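Local coordinates for protein chymotrypsin (Cellulomonas bogoriensis, PDB 2EA3) that is a bacterial chymotrypsin-type protease of the S1 family, probably cutting peptide bonds as a serine endopeptidase, at residues A[43-48]-A[59-63]; A[88-94]-A[106-111]. One frame throughout, in Å; residues are numbered along the deposited sequence.

In the fold
Both contacts pair the two strands of a beta hairpin, one in each barrel of the double-barrelled chymotrypsin fold. Contact 1 (43-48 with 59-63) joins strands 45-51 and 57-62 of the first six-stranded antiparallel barrel; contact 2 (88-94 with 106-111) joins strands 93-98 and 102-110 of the second. They follow one another along the chain, the first closing before the second opens. Their centres lie about 30 Å apart on opposite sides of the chain's centre, and their nearest atoms are about 21 Å apart, so they do not touch. Each thus contributes one hairpin pairing to its own barrel, within a single Trypsin-family protease region of a longer protein.

Contact 1 (A[43-48]-A[59-63]); sequences PTGTFA and FVRTG
Thr46 and Arg61 form an antiparallel hydrogen-bonded pair, Thr46 N to Arg61 O at 3.0 Å and Arg61 N to Thr46 O at 2.9 Å, while the axes of strands 45-48 and 59-62 run at 143°. A third bond, Ala48 N to Phe59 O at 2.8 Å, is nearly linear. Between them Phe47 and Val60 make a non-hydrogen-bonded pair whose side chains share one sheet face. Val60 CG2 sits over the middle of the Phe47 ring, 3.6 Å from its centroid and only 3° off the normal, a CH-pi contact that spreads almost evenly over all six ring carbons. Because Val60 has CG1 anti to its backbone N (chi1 175°), that branch lies against the Thr46 backbone and CG2 is left to meet the ring. The Phe47 side chain also touches Tyr9 and Ile11 of strand 8-11. An alanine in place of Phe47 would probably leave Val60 CG2 without its aromatic partner and open a gap beside Tyr9 and Ile11. Farther along, Thr62 CG2 packs on Pro43 CG at 3.8 Å. The neighbouring Gly45 leaves room for the tight backbone approach, since a CB there would clash with Arg61 O and Val60 CG1. At the Ala48 end, Ala48 CB reaches Phe59 CD2 at 3.9 Å. Phe47 and Val60 also touch Thr29 and Thr40, so the pair faces the interior of the first antiparallel barrel of the chymotrypsin fold.

Contact 2 (A[88-94]-A[106-111]); sequences APVGSAV and GTITAL. With SO4 (sulfate ion), chain B.
Ile108 makes the most extensive contact with the 88-94 segment. Its CG1 touches Val94 CG1 at 3.7 Å, the two side chains crossing at about a right angle, and its CD1 reaches on to Ala88 CB. With CG1 anti to the carbonyl carbon (chi1 -66°), CG2 is turned to the other side, where it meets Val90 CA at 3.8 Å. Val90 divides its own branches: CG1 rests against the carbonyl oxygens of Ile108 and Thr109, while CG2 touches Leu111 CG at 3.7 Å, the two side chains running past each other in opposite directions. Backbone bonds fix this arrangement. Both backbone polar atoms of Ile108 are bonded: its N gives to Ser92 O at 3.0 Å and its O receives Gly91 N at 2.7 Å; Val94 and Gly106 add a reciprocal antiparallel pair. Behind these bonds, a type II turn from Pro89 to Ser92 presents the Gly91 N-H. Pro89 O accepts both Ser92 N and Ser92 OG, the latter at 2.8 Å, which ties the turn together, and the positive phi of Gly91 (93°) suits glycine at its third position. Ala93 N donates a hydrogen bond to O3 of a sulfate, probably from the crystallisation liquor, at 2.8 Å. Farther out, Val94 packs on Leu141 and Ala143 of strand 140-143, and Ile108 and Leu111 pack on Ile126 of strand 125-128, where Thr109 and Ala110 face Arg127 in a classic beta bulge.

Contact 1 (A[43-48]-A[59-63])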
loop_
_atom_site.group_PDB
_atom_site.type_symbol
_atom_site.label_atom_id
_atom_site.label_comp_id
_atom_site.label_asym_id
_atom_site.label_seq_id
_atom_site.Cartn_x
_atom_site.Cartn_y
_atom_site.Cartn_z
ATOM N N PRO A 43 10.966 8.476 2.630
ATOM C CA PRO A 43 11.232 9.851 3.062
ATOM C C PRO A 43 11.094 10.116 4.560
ATOM O O PRO A 43 10.473 9.344 5.281
ATOM C CB PRO A 43 10.120 10.623 2.368
ATOM C CG PRO A 43 8.938 9.697 2.530
ATOM C CD PRO A 43 9.539 8.299 2.269
ATOM N N THR A 44 11.676 11.236 4.990
ATOM C CA THR A 44 11.403 11.808 6.298
ATOM C C THR A 44 9.897 12.092 6.424
ATOM O O THR A 44 9.282 12.696 5.546
ATOM C CB THR A 44 12.234 13.089 6.493
ATOM O OG1 THR A 44 13.623 12.734 6.418
ATOM C CG2 THR A 44 11.949 13.730 7.830
ATOM N N GLY A 45 9.304 11.591 7.499
ATOM C CA GLY A 45 7.881 11.780 7.723
ATOM C C GLY A 45 7.495 11.290 9.102
ATOM O O GLY A 45 8.348 10.795 9.856
ATOM N N THR A 46 6.211 11.450 9.427
ATOM C CA THR A 46 5.656 11.009 10.698
ATOM C C THR A 46 4.291 10.388 10.466
ATOM O O THR A 46 3.452 10.998 9.804
ATOM C CB THR A 46 5.468 12.237 11.609
ATOM O OG1 THR A 46 6.712 12.949 11.684
ATOM C CG2 THR A 46 5.008 11.846 12.990
ATOM N N PHE A 47 4.053 9.209 11.036
ATOM C CA PHE A 47 2.694 8.616 11.022
ATOM C C PHE A 47 1.709 9.572 11.690
ATOM O O PHE A 47 1.940 10.003 12.830
ATOM C CB PHE A 47 2.662 7.258 11.719
ATOM C CG PHE A 47 3.144 6.137 10.856
ATOM C CD1 PHE A 47 4.505 5.968 10.620
ATOM C CD2 PHE A 47 2.245 5.249 10.278
ATOM C CE1 PHE A 47 4.971 4.939 9.799
ATOM C CE2 PHE A 47 2.702 4.199 9.474
ATOM C CZ PHE A 47 4.075 4.051 9.233
ATOM N N ALA A 48 0.655 9.927 10.964
ATOM C CA ALA A 48 -0.353 10.882 11.450
ATOM C C ALA A 48 -1.756 10.271 11.452
ATOM O O ALA A 48 -2.756 10.971 11.332
ATOM C CB ALA A 48 -0.323 12.146 10.630
ATOM N N PHE A 59 -1.574 6.899 7.428
ATOM C CA PHE A 59 -1.190 8.051 6.646
ATOM C C PHE A 59 0.100 8.561 7.255
ATOM O O PHE A 59 0.180 8.738 8.479
ATOM C CB PHE A 59 -2.284 9.132 6.748
ATOM C CG PHE A 59 -1.846 10.498 6.281
ATOM C CD1 PHE A 59 -1.355 10.700 4.992
ATOM C CD2 PHE A 59 -1.946 11.591 7.143
ATOM C CE1 PHE A 59 -0.956 11.969 4.568
ATOM C CE2 PHE A 59 -1.527 12.870 6.711
ATOM C CZ PHE A 59 -1.053 13.048 5.426
ATOM N N VAL A 60 1.096 8.812 6.406
ATOM C CA VAL A 60 2.375 9.356 6.864
ATOM C C VAL A 60 2.506 10.761 6.287
ATOM O O VAL A 60 2.478 10.942 5.070
ATOM C CB VAL A 60 3.570 8.437 6.447
ATOM C CG1 VAL A 60 4.947 9.078 6.827
ATOM C CG2 VAL A 60 3.423 7.046 7.056
ATOM N N ARG A 61 2.590 11.761 7.165
ATOM C CA ARG A 61 2.748 13.146 6.725
ATOM C C ARG A 61 4.209 13.400 6.412
ATOM O O ARG A 61 5.078 13.084 7.219
ATOM C CB ARG A 61 2.283 14.146 7.798
ATOM C CG ARG A 61 2.314 15.610 7.312
ATOM C CD ARG A 61 2.542 16.589 8.457
ATOM N NE ARG A 61 2.710 17.980 7.992
ATOM C CZ ARG A 61 3.883 18.594 7.776
ATOM N NH1 ARG A 61 5.049 17.975 7.987
ATOM N NH2 ARG A 61 3.887 19.855 7.357
ATOM N N THR A 62 4.466 13.966 5.241
ATOM C CA THR A 62 5.821 14.324 4.822
ATOM C C THR A 62 5.915 15.857 4.791
ATOM O O THR A 62 4.905 16.564 4.764
ATOM C CB THR A 62 6.169 13.747 3.412
ATOM O OG1 THR A 62 5.213 14.218 2.464
ATOM C CG2 THR A 62 6.165 12.212 3.408
ATOM N N GLY A 63 7.126 16.372 4.772
ATOM C CA GLY A 63 7.292 17.818 4.770
ATOM C C GLY A 63 8.233 18.249 3.686
ATOM O O GLY A 63 8.133 17.796 2.543
#

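Contact 2 (A[88-94]-A[106-111])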
loop_
_atom_site.group_PDB
_atom_site.type_symbol
_atom_site.label_atom_id
_atom_site.label_comp_id
_atom_site.label_asym_id
_atom_site.label_seq_id
_atom_site.Cartn_x
_atom_site.Cartn_y
_atom_site.Cartn_z
ATOM N N ALA A 88 -12.019 -1.560 -8.781
ATOM C CA ALA A 88 -12.174 -2.564 -9.811
ATOM C C ALA A 88 -12.989 -3.703 -9.237
ATOM O O ALA A 88 -12.918 -3.978 -8.020
ATOM C CB ALA A 88 -10.813 -3.053 -10.295
ATOM N N PRO A 89 -13.790 -4.365 -10.089
ATOM C CA PRO A 89 -14.597 -5.475 -9.605
ATOM C C PRO A 89 -13.827 -6.780 -9.429
ATOM O O PRO A 89 -12.721 -6.939 -9.944
ATOM C CB PRO A 89 -15.670 -5.624 -10.700
ATOM C CG PRO A 89 -15.030 -5.151 -11.918
ATOM C CD PRO A 89 -14.048 -4.068 -11.508
ATOM N N VAL A 90 -14.434 -7.725 -8.717
ATOM C CA VAL A 90 -13.896 -9.082 -8.615
ATOM C C VAL A 90 -13.587 -9.619 -10.023
ATOM O O VAL A 90 -14.349 -9.343 -10.971
ATOM C CB VAL A 90 -14.897 -9.989 -7.841
ATOM C CG1 VAL A 90 -14.505 -11.458 -7.908
ATOM C CG2 VAL A 90 -15.021 -9.515 -6.377
ATOM N N GLY A 91 -12.483 -10.354 -10.158
ATOM C CA GLY A 91 -11.996 -10.872 -11.447
ATOM C C GLY A 91 -10.984 -9.992 -12.162
ATOM O O GLY A 91 -10.321 -10.440 -13.104
ATOM N N SER A 92 -10.843 -8.747 -11.716
ATOM C CA SER A 92 -9.933 -7.803 -12.369
ATOM C C SER A 92 -8.471 -8.187 -12.222
ATOM O O SER A 92 -8.069 -8.660 -11.154
ATOM C CB SER A 92 -10.100 -6.404 -11.796
ATOM O OG SER A 92 -11.378 -5.909 -12.158
ATOM N N ALA A 93 -7.682 -7.943 -13.273
ATOM C CA ALA A 93 -6.240 -8.138 -13.201
ATOM C C ALA A 93 -5.670 -6.967 -12.407
ATOM O O ALA A 93 -5.948 -5.794 -12.697
ATOM C CB ALA A 93 -5.621 -8.190 -14.601
ATOM N N VAL A 94 -4.895 -7.289 -11.391
ATOM C CA VAL A 94 -4.277 -6.262 -10.562
ATOM C C VAL A 94 -2.792 -6.575 -10.415
ATOM O O VAL A 94 -2.369 -7.750 -10.495
ATOM C CB VAL A 94 -4.930 -6.183 -9.176
ATOM C CG1 VAL A 94 -6.327 -5.572 -9.277
ATOM C CG2 VAL A 94 -4.960 -7.582 -8.503
ATOM N N GLY A 106 -1.882 -10.543 -10.434
ATOM C CA GLY A 106 -2.823 -11.614 -10.125
ATOM C C GLY A 106 -4.191 -11.073 -10.441
ATOM O O GLY A 106 -4.334 -10.190 -11.301
ATOM N N THR A 107 -5.190 -11.575 -9.726
ATOM C CA THR A 107 -6.578 -11.174 -9.953
ATOM C C THR A 107 -7.279 -11.019 -8.612
ATOM O O THR A 107 -6.898 -11.674 -7.614
ATOM C CB THR A 107 -7.337 -12.205 -10.803
ATOM O OG1 THR A 107 -7.421 -13.431 -10.077
ATOM C CG2 THR A 107 -6.600 -12.477 -12.131
ATOM N N ILE A 108 -8.292 -10.158 -8.586
ATOM C CA ILE A 108 -9.075 -9.961 -7.383
ATOM C C ILE A 108 -10.055 -11.133 -7.301
ATOM O O ILE A 108 -10.790 -11.376 -8.258
ATOM C CB ILE A 108 -9.872 -8.650 -7.412
ATOM C CG1 ILE A 108 -8.948 -7.411 -7.396
ATOM C CG2 ILE A 108 -10.911 -8.627 -6.263
ATOM C CD1 ILE A 108 -9.701 -6.092 -7.660
ATOM N N THR A 109 -10.064 -11.844 -6.177
ATOM C CA THR A 109 -10.968 -12.999 -6.056
ATOM C C THR A 109 -12.120 -12.815 -5.090
ATOM O O THR A 109 -13.072 -13.583 -5.119
ATOM C CB THR A 109 -10.221 -14.299 -5.695
ATOM O OG1 THR A 109 -9.579 -14.149 -4.432
ATOM C CG2 THR A 109 -9.211 -14.661 -6.768
ATOM N N ALA A 110 -12.023 -11.818 -4.220
ATOM C CA ALA A 110 -13.096 -11.474 -3.290
ATOM C C ALA A 110 -12.910 -10.069 -2.780
ATOM O O ALA A 110 -11.796 -9.542 -2.771
ATOM C CB ALA A 110 -13.144 -12.446 -2.100
ATOM N N LEU A 111 -14.022 -9.464 -2.367
ATOM C CA LEU A 111 -14.016 -8.200 -1.652
ATOM C C LEU A 111 -14.588 -8.425 -0.254
ATOM O O LEU A 111 -15.250 -9.442 0.009
ATOM C CB LEU A 111 -14.825 -7.146 -2.418
ATOM C CG LEU A 111 -14.459 -6.899 -3.886
ATOM C CD1 LEU A 111 -15.542 -6.011 -4.532
ATOM C CD2 LEU A 111 -13.060 -6.301 -4.054
HETATM S S SO4 B . -9.528 -6.797 -16.580
HETATM O O1 SO4 B . -9.073 -6.166 -17.812
HETATM O O2 SO4 B . -9.649 -8.237 -16.776
HETATM O O3 SO4 B . -8.578 -6.536 -15.505
HETATM O O4 SO4 B . -10.833 -6.254 -16.212
#